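Local coordinates for uncharacterized protein (Legionella pneumophila subsp. pneumophila, PDB 5T2X), which is of unknown function but folds as an all-helical chain of the DUF5630 family from a Legionella pathogen, at residues E15-K27 with K48-C60. Residues are numbered along the deposited sequence; the frame is centred on the assembly and turned at random.
Sequences ELKKINIIENLIK and KYTELSKTITDFC
Ile19 lies over one face of the Tyr49 ring. Its CG1 makes a CH-pi contact 3.7 Å from the ring centroid of Tyr49, offset toward the rim. Ile19 chi1 (-67°) sets CG1 beside the backbone N and over the ring, and an extended chi2 carries CD1 on to Leu52 CD1. Ile22 CD1 reaches the edge of the same ring. Tyr49 also packs on Leu41. The packing is also close further along, where Ile56 CD1 fits between two isoleucines. Ile56 CD1 lies 3.5 Å from Ile22 CG2. It also touches Ile26 CD1. Ile26 CD1 meets Phe59 CB as well, while Ile26 CG1 sits over one face of the Phe59 ring. Thr55 CG2 meets Ile26 CG2.

Helix 15-27 packs across two consecutive helices, the end of 43-52 and 54-60, separated by Ser53. Its axis makes 79° with that of 48-52 and 55° with that of 54-60. Helix 31-40 touches Ile22 through Leu38 and Ile26 through Ala34, in an all-helical region at the N-terminal end. Ser53 is the N-cap of helix 54-60, and its OG accepts from Ile56 N. Ser53 OG also donates to Glu23 OE2 at 2.6 Å, from above the carboxylate plane. The Ser53 hydroxyl thus has two bonds, one to Ile56 N as cap and one to the carboxylate of Glu23 on helix 15-27.

The solvent side is looser. Glu15, poorly ordered, crosses the end of Lys48 at about a right angle in a salt bridge. The modelled 2.4 Å from Glu15 OE2 to Lys48 NZ is doubtfully short. At the opposite end Lys27, also exposed, brings only CE near Thr55 OG1, at 3.9 Å.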
ATOM      1  N   GLU A  15       8.146  -6.943 -30.915  1.00 77.14           N
ATOM      2  CA  GLU A  15       8.282  -6.439 -29.553  1.00 82.24           C
ATOM      3  C   GLU A  15       9.715  -6.014 -29.261  1.00 79.80           C
ATOM      4  O   GLU A  15       9.949  -4.948 -28.680  1.00 65.86           O
ATOM      5  CB  GLU A  15       7.827  -7.503 -28.556  1.00 86.87           C
ATOM      6  CG  GLU A  15       7.990  -7.107 -27.101  1.00 86.49           C
ATOM      7  CD  GLU A  15       8.077  -8.309 -26.184  1.00 93.89           C
ATOM      8  OE1 GLU A  15       9.192  -8.839 -25.997  1.00 95.05           O
ATOM      9  OE2 GLU A  15       7.027  -8.732 -25.658  1.00 94.24           O
ATOM     10  N   LEU A  16      10.690  -6.839 -29.655  1.00 85.55           N
ATOM     11  CA  LEU A  16      12.089  -6.472 -29.468  1.00 83.85           C
ATOM     12  C   LEU A  16      12.471  -5.270 -30.321  1.00 72.87           C
ATOM     13  O   LEU A  16      13.293  -4.449 -29.900  1.00 73.14           O
ATOM     14  CB  LEU A  16      12.994  -7.661 -29.791  1.00 88.72           C
ATOM     15  CG  LEU A  16      12.968  -8.825 -28.800  1.00 98.44           C
ATOM     16  CD1 LEU A  16      13.818  -9.979 -29.307  1.00 98.96           C
ATOM     17  CD2 LEU A  16      13.443  -8.367 -27.430  1.00100.38           C
ATOM     18  N   LYS A  17      11.885  -5.146 -31.513  1.00 62.19           N
ATOM     19  CA  LYS A  17      12.182  -3.997 -32.359  1.00 61.34           C
ATOM     20  C   LYS A  17      11.554  -2.726 -31.799  1.00 50.33           C
ATOM     21  O   LYS A  17      12.190  -1.667 -31.786  1.00 48.86           O
ATOM     22  CB  LYS A  17      11.698  -4.257 -33.786  1.00 59.63           C
ATOM     23  CG  LYS A  17      12.033  -3.139 -34.761  1.00 69.03           C
ATOM     24  CD  LYS A  17      13.537  -2.939 -34.873  1.00 77.77           C
ATOM     25  CE  LYS A  17      13.870  -1.671 -35.644  1.00 83.26           C
ATOM     26  NZ  LYS A  17      13.238  -1.661 -36.991  1.00 87.39           N
ATOM     27  N   LYS A  18      10.310  -2.814 -31.321  1.00 46.21           N
ATOM     28  CA  LYS A  18       9.627  -1.630 -30.810  1.00 41.62           C
ATOM     29  C   LYS A  18      10.289  -1.094 -29.546  1.00 46.27           C
ATOM     30  O   LYS A  18      10.298   0.122 -29.326  1.00 44.56           O
ATOM     31  CB  LYS A  18       8.153  -1.946 -30.557  1.00 34.64           C
ATOM     32  CG  LYS A  18       7.346  -2.125 -31.834  1.00 40.39           C
ATOM     33  CD  LYS A  18       6.001  -2.781 -31.568  1.00 39.48           C
ATOM     34  CE  LYS A  18       5.269  -3.059 -32.872  1.00 36.81           C
ATOM     35  NZ  LYS A  18       4.013  -3.828 -32.657  1.00 53.21           N
ATOM     36  N   ILE A  19      10.849  -1.973 -28.713  1.00 49.43           N
ATOM     37  CA  ILE A  19      11.564  -1.510 -27.527  1.00 49.82           C
ATOM     38  C   ILE A  19      12.839  -0.779 -27.926  1.00 41.95           C
ATOM     39  O   ILE A  19      13.179   0.262 -27.351  1.00 40.51           O
ATOM     40  CB  ILE A  19      11.855  -2.690 -26.581  1.00 53.86           C
ATOM     41  CG1 ILE A  19      10.551  -3.243 -26.003  1.00 57.28           C
ATOM     42  CG2 ILE A  19      12.790  -2.266 -25.460  1.00 48.46           C
ATOM     43  CD1 ILE A  19      10.749  -4.375 -25.019  1.00 58.42           C
ATOM     44  N   ASN A  20      13.558  -1.304 -28.923  1.00 34.83           N
ATOM     45  CA  ASN A  20      14.783  -0.664 -29.390  1.00 43.08           C
ATOM     46  C   ASN A  20      14.523   0.702 -30.013  1.00 47.13           C
ATOM     47  O   ASN A  20      15.434   1.536 -30.043  1.00 40.03           O
ATOM     48  CB  ASN A  20      15.498  -1.562 -30.402  1.00 49.75           C
ATOM     49  CG  ASN A  20      15.948  -2.878 -29.801  1.00 65.97           C
ATOM     50  OD1 ASN A  20      16.195  -2.973 -28.599  1.00 68.19           O
ATOM     51  ND2 ASN A  20      16.058  -3.903 -30.638  1.00 74.04           N
ATOM     52  N   ILE A  21      13.311   0.947 -30.512  1.00 48.41           N
ATOM     53  CA  ILE A  21      13.001   2.248 -31.097  1.00 48.67           C
ATOM     54  C   ILE A  21      12.995   3.325 -30.019  1.00 44.71           C
ATOM     55  O   ILE A  21      13.568   4.407 -30.195  1.00 46.75           O
ATOM     56  CB  ILE A  21      11.659   2.194 -31.849  1.00 44.09           C
ATOM     57  CG1 ILE A  21      11.757   1.255 -33.052  1.00 34.88           C
ATOM     58  CG2 ILE A  21      11.243   3.589 -32.286  1.00 31.91           C
ATOM     59  CD1 ILE A  21      10.423   0.956 -33.692  1.00 33.47           C
ATOM     60  N   ILE A  22      12.355   3.043 -28.883  1.00 41.97           N
ATOM     61  CA  ILE A  22      12.317   4.023 -27.802  1.00 40.89           C
ATOM     62  C   ILE A  22      13.662   4.082 -27.086  1.00 44.40           C
ATOM     63  O   ILE A  22      14.103   5.152 -26.650  1.00 45.81           O
ATOM     64  CB  ILE A  22      11.164   3.710 -26.831  1.00 37.25           C
ATOM     65  CG1 ILE A  22       9.839   3.646 -27.590  1.00 32.19           C
ATOM     66  CG2 ILE A  22      11.082   4.765 -25.740  1.00 32.30           C
ATOM     67  CD1 ILE A  22       8.626   3.560 -26.693  1.00 40.87           C
ATOM     68  N   GLU A  23      14.338   2.936 -26.960  1.00 46.30           N
ATOM     69  CA  GLU A  23      15.657   2.914 -26.332  1.00 45.62           C
ATOM     70  C   GLU A  23      16.636   3.816 -27.073  1.00 43.80           C
ATOM     71  O   GLU A  23      17.366   4.601 -26.456  1.00 47.42           O
ATOM     72  CB  GLU A  23      16.197   1.485 -26.279  1.00 40.83           C
ATOM     73  CG  GLU A  23      15.626   0.624 -25.172  1.00 38.49           C
ATOM     74  CD  GLU A  23      16.385  -0.679 -25.026  1.00 52.86           C
ATOM     75  OE1 GLU A  23      17.429  -0.832 -25.694  1.00 60.14           O
ATOM     76  OE2 GLU A  23      15.941  -1.548 -24.249  1.00 56.08           O
ATOM     77  N   ASN A  24      16.670   3.712 -28.403  1.00 45.41           N
ATOM     78  CA  ASN A  24      17.625   4.497 -29.179  1.00 38.86           C
ATOM     79  C   ASN A  24      17.290   5.983 -29.135  1.00 45.80           C
ATOM     80  O   ASN A  24      18.194   6.825 -29.095  1.00 52.98           O
ATOM     81  CB  ASN A  24      17.674   3.994 -30.621  1.00 40.67           C
ATOM     82  CG  ASN A  24      18.213   2.578 -30.725  1.00 52.87           C
ATOM     83  OD1 ASN A  24      18.858   2.078 -29.803  1.00 50.31           O
ATOM     84  ND2 ASN A  24      17.952   1.926 -31.853  1.00 47.29           N
ATOM     85  N   LEU A  25      15.999   6.325 -29.135  1.00 46.34           N
ATOM     86  CA  LEU A  25      15.609   7.728 -29.022  1.00 41.33           C
ATOM     87  C   LEU A  25      16.122   8.339 -27.725  1.00 46.39           C
ATOM     88  O   LEU A  25      16.548   9.499 -27.702  1.00 48.03           O
ATOM     89  CB  LEU A  25      14.088   7.863 -29.113  1.00 33.80           C
ATOM     90  CG  LEU A  25      13.451   7.584 -30.475  1.00 40.93           C
ATOM     91  CD1 LEU A  25      11.935   7.681 -30.388  1.00 38.34           C
ATOM     92  CD2 LEU A  25      13.996   8.538 -31.525  1.00 38.71           C
ATOM     93  N   ILE A  26      16.094   7.571 -26.633  1.00 44.39           N
ATOM     94  CA  ILE A  26      16.595   8.075 -25.359  1.00 46.87           C
ATOM     95  C   ILE A  26      18.112   8.213 -25.399  1.00 49.91           C
ATOM     96  O   ILE A  26      18.675   9.176 -24.865  1.00 58.69           O
ATOM     97  CB  ILE A  26      16.135   7.162 -24.209  1.00 41.52           C
ATOM     98  CG1 ILE A  26      14.607   7.125 -24.148  1.00 41.15           C
ATOM     99  CG2 ILE A  26      16.707   7.637 -22.882  1.00 38.21           C
ATOM    100  CD1 ILE A  26      14.059   6.176 -23.115  1.00 44.25           C
ATOM    101  N   LYS A  27      18.795   7.263 -26.039  1.00 48.95           N
ATOM    102  CA  LYS A  27      20.249   7.344 -26.143  1.00 51.31           C
ATOM    103  C   LYS A  27      20.676   8.493 -27.049  1.00 54.89           C
ATOM    104  O   LYS A  27      21.658   9.186 -26.760  1.00 66.15           O
ATOM    105  CB  LYS A  27      20.811   6.016 -26.648  1.00 49.39           C
ATOM    106  CG  LYS A  27      20.558   4.844 -25.712  1.00 47.93           C
ATOM    107  CD  LYS A  27      21.003   3.531 -26.334  1.00 47.83           C
ATOM    108  CE  LYS A  27      20.726   2.360 -25.405  1.00 52.25           C
ATOM    109  NZ  LYS A  27      21.084   1.061 -26.037  1.00 64.82           N
ATOM    110  N   LYS A  48       5.340  -2.948 -19.190  1.00 31.31           N
ATOM    111  CA  LYS A  48       6.146  -4.058 -19.685  1.00 38.56           C
ATOM    112  C   LYS A  48       7.468  -3.577 -20.273  1.00 44.80           C
ATOM    113  O   LYS A  48       8.480  -4.282 -20.176  1.00 51.18           O
ATOM    114  CB  LYS A  48       5.347  -4.851 -20.717  1.00 44.99           C
ATOM    115  CG  LYS A  48       6.048  -6.083 -21.253  1.00 56.06           C
ATOM    116  CD  LYS A  48       5.046  -7.022 -21.897  1.00 75.99           C
ATOM    117  CE  LYS A  48       5.725  -7.953 -22.874  1.00 87.13           C
ATOM    118  NZ  LYS A  48       6.352  -7.175 -23.976  1.00 95.78           N
ATOM    119  N   TYR A  49       7.486  -2.386 -20.875  1.00 49.91           N
ATOM    120  CA  TYR A  49       8.739  -1.858 -21.408  1.00 39.79           C
ATOM    121  C   TYR A  49       9.699  -1.472 -20.289  1.00 38.86           C
ATOM    122  O   TYR A  49      10.910  -1.695 -20.401  1.00 41.96           O
ATOM    123  CB  TYR A  49       8.473  -0.658 -22.318  1.00 38.59           C
ATOM    124  CG  TYR A  49       8.004  -1.017 -23.712  1.00 34.52           C
ATOM    125  CD1 TYR A  49       7.634  -2.317 -24.034  1.00 37.22           C
ATOM    126  CD2 TYR A  49       7.943  -0.053 -24.710  1.00 32.41           C
ATOM    127  CE1 TYR A  49       7.204  -2.644 -25.310  1.00 36.98           C
ATOM    128  CE2 TYR A  49       7.518  -0.370 -25.988  1.00 40.37           C
ATOM    129  CZ  TYR A  49       7.150  -1.666 -26.282  1.00 44.33           C
ATOM    130  OH  TYR A  49       6.728  -1.982 -27.553  1.00 47.29           O
ATOM    131  N   THR A  50       9.179  -0.892 -19.203  1.00 37.50           N
ATOM    132  CA  THR A  50      10.042  -0.517 -18.087  1.00 39.84           C
ATOM    133  C   THR A  50      10.653  -1.739 -17.413  1.00 47.11           C
ATOM    134  O   THR A  50      11.728  -1.639 -16.811  1.00 51.81           O
ATOM    135  CB  THR A  50       9.264   0.314 -17.063  1.00 38.32           C
ATOM    136  OG1 THR A  50       8.210  -0.477 -16.498  1.00 42.62           O
ATOM    137  CG2 THR A  50       8.670   1.552 -17.718  1.00 37.43           C
ATOM    138  N   GLU A  51       9.994  -2.895 -17.503  1.00 41.32           N
ATOM    139  CA  GLU A  51      10.539  -4.106 -16.899  1.00 50.80           C
ATOM    140  C   GLU A  51      11.593  -4.761 -17.781  1.00 50.54           C
ATOM    141  O   GLU A  51      12.519  -5.394 -17.264  1.00 57.38           O
ATOM    142  CB  GLU A  51       9.415  -5.101 -16.604  1.00 37.52           C
ATOM    143  CG  GLU A  51       8.407  -4.613 -15.576  1.00 48.47           C
ATOM    144  CD  GLU A  51       7.315  -5.630 -15.301  1.00 55.11           C
ATOM    145  OE1 GLU A  51       7.211  -6.615 -16.061  1.00 59.12           O
ATOM    146  OE2 GLU A  51       6.562  -5.443 -14.322  1.00 53.92           O
ATOM    147  N   LEU A  52      11.477  -4.618 -19.099  1.00 45.15           N
ATOM    148  CA  LEU A  52      12.383  -5.275 -20.031  1.00 49.76           C
ATOM    149  C   LEU A  52      13.582  -4.422 -20.416  1.00 55.77           C
ATOM    150  O   LEU A  52      14.513  -4.943 -21.040  1.00 68.50           O
ATOM    151  CB  LEU A  52      11.629  -5.678 -21.304  1.00 38.21           C
ATOM    152  CG  LEU A  52      10.559  -6.759 -21.162  1.00 48.20           C
ATOM    153  CD1 LEU A  52       9.886  -7.017 -22.502  1.00 47.53           C
ATOM    154  CD2 LEU A  52      11.166  -8.039 -20.605  1.00 37.88           C
ATOM    155  N   SER A  53      13.592  -3.138 -20.063  1.00 47.74           N
ATOM    156  CA  SER A  53      14.624  -2.221 -20.531  1.00 44.99           C
ATOM    157  C   SER A  53      15.054  -1.307 -19.397  1.00 50.79           C
ATOM    158  O   SER A  53      14.229  -0.577 -18.839  1.00 59.93           O
ATOM    159  CB  SER A  53      14.123  -1.394 -21.715  1.00 45.63           C
ATOM    160  OG  SER A  53      15.053  -0.380 -22.057  1.00 47.46           O
ATOM    161  N   LYS A  54      16.348  -1.341 -19.067  1.00 50.37           N
ATOM    162  CA  LYS A  54      16.887  -0.398 -18.094  1.00 60.34           C
ATOM    163  C   LYS A  54      16.841   1.030 -18.624  1.00 55.41           C
ATOM    164  O   LYS A  54      16.622   1.970 -17.851  1.00 47.89           O
ATOM    165  CB  LYS A  54      18.320  -0.786 -17.725  1.00 63.24           C
ATOM    166  CG  LYS A  54      19.026   0.216 -16.824  1.00 66.93           C
ATOM    167  CD  LYS A  54      20.488  -0.149 -16.619  1.00 70.24           C
ATOM    168  CE  LYS A  54      21.215   0.934 -15.837  1.00 67.78           C
ATOM    169  NZ  LYS A  54      20.589   1.179 -14.508  1.00 66.54           N
ATOM    170  N   THR A  55      17.041   1.212 -19.932  1.00 50.19           N
ATOM    171  CA  THR A  55      17.020   2.552 -20.508  1.00 52.13           C
ATOM    172  C   THR A  55      15.642   3.190 -20.374  1.00 49.28           C
ATOM    173  O   THR A  55      15.529   4.381 -20.061  1.00 51.32           O
ATOM    174  CB  THR A  55      17.443   2.502 -21.977  1.00 45.84           C
ATOM    175  OG1 THR A  55      18.753   1.930 -22.082  1.00 47.93           O
ATOM    176  CG2 THR A  55      17.460   3.902 -22.575  1.00 39.01           C
ATOM    177  N   ILE A  56      14.582   2.409 -20.594  1.00 46.71           N
ATOM    178  CA  ILE A  56      13.231   2.962 -20.544  1.00 47.57           C
ATOM    179  C   ILE A  56      12.852   3.326 -19.113  1.00 45.34           C
ATOM    180  O   ILE A  56      12.356   4.427 -18.848  1.00 42.17           O
ATOM    181  CB  ILE A  56      12.219   1.975 -21.156  1.00 44.52           C
ATOM    182  CG1 ILE A  56      12.613   1.603 -22.588  1.00 43.36           C
ATOM    183  CG2 ILE A  56      10.814   2.561 -21.123  1.00 32.50           C
ATOM    184  CD1 ILE A  56      12.921   2.772 -23.470  1.00 46.90           C
ATOM    185  N   THR A  57      13.082   2.409 -18.168  1.00 44.26           N
ATOM    186  CA  THR A  57      12.602   2.631 -16.806  1.00 45.19           C
ATOM    187  C   THR A  57      13.342   3.780 -16.130  1.00 50.24           C
ATOM    188  O   THR A  57      12.732   4.564 -15.395  1.00 57.84           O
ATOM    189  CB  THR A  57      12.718   1.346 -15.981  1.00 43.21           C
ATOM    190  OG1 THR A  57      12.293   1.603 -14.636  1.00 54.97           O
ATOM    191  CG2 THR A  57      14.147   0.821 -15.967  1.00 41.93           C
ATOM    192  N   ASP A  58      14.650   3.907 -16.369  1.00 51.71           N
ATOM    193  CA  ASP A  58      15.389   5.027 -15.793  1.00 51.14           C
ATOM    194  C   ASP A  58      14.884   6.352 -16.347  1.00 54.13           C
ATOM    195  O   ASP A  58      14.758   7.337 -15.609  1.00 57.79           O
ATOM    196  CB  ASP A  58      16.886   4.869 -16.059  1.00 53.90           C
ATOM    197  CG  ASP A  58      17.477   3.656 -15.369  1.00 67.50           C
ATOM    198  OD1 ASP A  58      16.838   3.128 -14.434  1.00 67.00           O
ATOM    199  OD2 ASP A  58      18.587   3.235 -15.758  1.00 74.03           O
ATOM    200  N   PHE A  59      14.581   6.391 -17.645  1.00 51.26           N
ATOM    201  CA  PHE A  59      14.026   7.600 -18.245  1.00 48.56           C
ATOM    202  C   PHE A  59      12.638   7.901 -17.696  1.00 44.42           C
ATOM    203  O   PHE A  59      12.292   9.067 -17.471  1.00 43.59           O
ATOM    204  CB  PHE A  59      13.990   7.445 -19.766  1.00 41.96           C
ATOM    205  CG  PHE A  59      13.392   8.619 -20.488  1.00 50.04           C
ATOM    206  CD1 PHE A  59      14.091   9.809 -20.600  1.00 50.46           C
ATOM    207  CD2 PHE A  59      12.140   8.524 -21.072  1.00 50.83           C
ATOM    208  CE1 PHE A  59      13.546  10.889 -21.268  1.00 44.67           C
ATOM    209  CE2 PHE A  59      11.590   9.600 -21.744  1.00 53.69           C
ATOM    210  CZ  PHE A  59      12.294  10.785 -21.842  1.00 51.45           C
ATOM    211  N   CYS A  60      11.833   6.863 -17.460  1.00 41.89           N
ATOM    212  CA  CYS A  60      10.472   7.040 -16.970  1.00 36.78           C
ATOM    213  C   CYS A  60      10.403   7.330 -15.478  1.00 42.36           C
ATOM    214  O   CYS A  60       9.318   7.644 -14.976  1.00 44.66           O
ATOM    215  CB  CYS A  60       9.633   5.798 -17.289  1.00 30.05           C
ATOM    216  SG  CYS A  60       9.283   5.568 -19.051  1.00 38.19           S
TER